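Local coordinates for glycoside hydrolase 15-related protein (Kribbella flavida, PDB 5Z3E) that hydrolyses the alpha-1,6-glucosidic linkage of isomaltose from the non-reducing end, yielding beta-D-glucose and D-glucose, at residues G214-V219 with L235-R240. The protein carries 1 engineered substitution. Numbering follows the deposited sequence.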
ATOM      1  N   GLY A 214       8.919   0.199   6.562  1.00  6.30           N
ATOM      2  CA  GLY A 214       8.512   1.585   6.550  1.00  6.86           C
ATOM      3  C   GLY A 214       7.752   1.976   7.802  1.00  6.51           C
ATOM      4  O   GLY A 214       7.969   3.065   8.362  1.00  7.05           O
ATOM      5  N   GLY A 215       6.836   1.127   8.253  1.00  6.33           N
ATOM      6  CA  GLY A 215       6.111   1.413   9.466  1.00  6.31           C
ATOM      7  C   GLY A 215       6.988   1.441  10.703  1.00  6.16           C
ATOM      8  O   GLY A 215       6.832   2.309  11.568  1.00  6.69           O
ATOM      9  N   LEU A 216       7.890   0.476  10.817  1.00  6.18           N
ATOM     10  CA  LEU A 216       8.781   0.403  11.967  1.00  6.27           C
ATOM     11  C   LEU A 216       9.741   1.571  12.026  1.00  6.37           C
ATOM     12  O   LEU A 216       9.987   2.127  13.098  1.00  6.83           O
ATOM     13  CB  LEU A 216       9.517  -0.932  11.981  1.00  6.80           C
ATOM     14  CG  LEU A 216       8.659  -2.171  12.208  1.00  7.35           C
ATOM     15  CD1 LEU A 216       9.539  -3.408  12.178  1.00  9.13           C
ATOM     16  CD2 LEU A 216       7.854  -2.105  13.494  1.00  8.91           C
ATOM     17  N   VAL A 217      10.313   1.971  10.884  1.00  6.47           N
ATOM     18  CA  VAL A 217      11.190   3.129  10.880  1.00  6.68           C
ATOM     19  C   VAL A 217      10.382   4.386  11.208  1.00  6.61           C
ATOM     20  O   VAL A 217      10.883   5.265  11.929  1.00  7.11           O
ATOM     21  CB  VAL A 217      11.970   3.251   9.563  1.00  7.12           C
ATOM     22  CG1 VAL A 217      12.723   4.561   9.478  1.00  8.40           C
ATOM     23  CG2 VAL A 217      12.929   2.088   9.414  1.00  7.59           C
ATOM     24  N   ALA A 218       9.153   4.485  10.711  1.00  6.48           N
ATOM     25  CA  ALA A 218       8.344   5.657  11.004  1.00  6.98           C
ATOM     26  C   ALA A 218       8.155   5.811  12.513  1.00  6.65           C
ATOM     27  O   ALA A 218       8.343   6.907  13.051  1.00  7.53           O
ATOM     28  CB  ALA A 218       7.013   5.575  10.288  1.00  7.51           C
ATOM     29  N   VAL A 219       7.775   4.755  13.222  1.00  6.63           N
ATOM     30  CA  VAL A 219       7.576   4.909  14.659  1.00  6.63           C
ATOM     31  C   VAL A 219       8.888   5.003  15.415  1.00  6.91           C
ATOM     32  O   VAL A 219       8.966   5.737  16.408  1.00  7.60           O
ATOM     33  CB  VAL A 219       6.667   3.795  15.270  1.00  6.92           C
ATOM     34  CG1 VAL A 219       5.263   3.889  14.716  1.00  7.71           C
ATOM     35  CG2 VAL A 219       7.230   2.397  15.101  1.00  7.25           C
ATOM     36  N   LEU A 235      13.685  -0.102  15.431  1.00  6.75           N
ATOM     37  CA  LEU A 235      14.803   0.147  14.521  1.00  6.73           C
ATOM     38  C   LEU A 235      15.711  -1.070  14.382  1.00  6.69           C
ATOM     39  O   LEU A 235      16.299  -1.283  13.317  1.00  7.03           O
ATOM     40  CB  LEU A 235      15.581   1.392  14.892  1.00  7.57           C
ATOM     41  CG  LEU A 235      14.783   2.691  14.830  1.00  8.52           C
ATOM     42  CD1 LEU A 235      15.708   3.875  14.962  1.00 10.52           C
ATOM     43  CD2 LEU A 235      13.944   2.803  13.547  1.00  9.86           C
ATOM     44  N   GLN A 236      15.848  -1.864  15.442  1.00  7.08           N
ATOM     45  CA  GLN A 236      16.659  -3.067  15.351  1.00  7.46           C
ATOM     46  C   GLN A 236      16.006  -4.083  14.403  1.00  7.18           C
ATOM     47  O   GLN A 236      16.685  -4.695  13.582  1.00  7.57           O
ATOM     48  CB  GLN A 236      16.919  -3.655  16.717  1.00  8.28           C
ATOM     49  CG  GLN A 236      18.113  -4.619  16.684  1.00  9.34           C
ATOM     50  CD  GLN A 236      19.470  -3.908  16.581  1.00  9.37           C
ATOM     51  OE1 GLN A 236      19.763  -3.033  17.387  1.00 11.12           O
ATOM     52  NE2 GLN A 236      20.292  -4.228  15.609  1.00 10.50           N
ATOM     53  N   VAL A 237      14.684  -4.254  14.509  1.00  7.08           N
ATOM     54  CA  VAL A 237      13.975  -5.154  13.602  1.00  7.16           C
ATOM     55  C   VAL A 237      14.009  -4.597  12.181  1.00  6.79           C
ATOM     56  O   VAL A 237      14.204  -5.365  11.235  1.00  7.10           O
ATOM     57  CB  VAL A 237      12.556  -5.457  14.096  1.00  7.67           C
ATOM     58  CG1 VAL A 237      11.717  -6.104  13.007  1.00  8.36           C
ATOM     59  CG2 VAL A 237      12.627  -6.338  15.321  1.00  9.08           C
ATOM     60  N   ALA A 238      13.852  -3.288  12.000  1.00  6.58           N
ATOM     61  CA  ALA A 238      13.976  -2.733  10.661  1.00  6.87           C
ATOM     62  C   ALA A 238      15.345  -3.091  10.062  1.00  6.63           C
ATOM     63  O   ALA A 238      15.447  -3.426   8.878  1.00  6.91           O
ATOM     64  CB  ALA A 238      13.721  -1.248  10.657  1.00  6.97           C
ATOM     65  N   ALA A 239      16.416  -3.025  10.857  1.00  6.75           N
ATOM     66  CA  ALA A 239      17.733  -3.412  10.380  1.00  6.95           C
ATOM     67  C   ALA A 239      17.783  -4.897  10.007  1.00  6.88           C
ATOM     68  O   ALA A 239      18.444  -5.257   9.027  1.00  7.37           O
ATOM     69  CB  ALA A 239      18.798  -3.059  11.419  1.00  7.74           C
ATOM     70  N   ARG A 240      17.115  -5.744  10.793  0.52  6.97           N
ATOM     71  CA  ARG A 240      17.020  -7.165  10.480  0.52  7.32           C
ATOM     72  C   ARG A 240      16.305  -7.399   9.158  0.52  6.80           C
ATOM     73  O   ARG A 240      16.698  -8.277   8.377  0.52  7.43           O
ATOM     74  CB  ARG A 240      16.301  -7.912  11.600  0.52  8.07           C
ATOM     75  CG  ARG A 240      17.048  -7.929  12.924  0.52 10.02           C
ATOM     76  CD  ARG A 240      16.375  -8.735  14.005  0.52 16.30           C
ATOM     77  NE  ARG A 240      17.194  -8.719  15.204  0.52 21.09           N
ATOM     78  CZ  ARG A 240      16.950  -8.192  16.425  0.52 26.78           C
ATOM     79  NH1 ARG A 240      15.888  -7.373  16.627  0.52 20.24           N
ATOM     80  NH2 ARG A 240      17.890  -8.272  17.402  0.52 26.01           N
TER
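Ala-238 faces Leu-216 and Val-217 where two roughly antiparallel helices pack at close range. The axes of the two segments approach to 8.6 Å, with 149° between their N-to-C directions. The small Ala-238 side chain points at the facing helix, which is consistent with the close spacing. Its CB lies 3.6 Å from Val-217 CG2. It also faces Leu-216, but less tightly, with the two CB atoms 4.4 Å apart.

The two valines use different methyls. In Val-217, CG1 is anti to the backbone N (chi1 172°), which leaves CG2 beside that N as the methyl that meets Ala-238. In Val-237 it is CG1 that makes the contact. Leu-216 reaches it with CD1, 3.6 Å from Val-237 CG1, and the two side chains meet at a slant.

Leu-235 closes the other flank. Its CG is anti to the carbonyl carbon (chi1 -62°), and the extended chain brings CD2 over the backbone of the facing helix. CD2 rests 3.8 Å from Val-217 CA and 4.3 Å from Val-217 CG2, and comes loosely near Leu-216 O. The contact is wholly apolar in its side chains.

The pair joins helix 206-220 to helix 231-248, two consecutive helices of the (alpha/alpha)6 barrel of glycoside hydrolase family 15, away from the annotated active-site residues. Val-237 also packs on Leu-186 of helix 175-188, while Ala-218 and Val-219 touch Val-161 of helix 151-167.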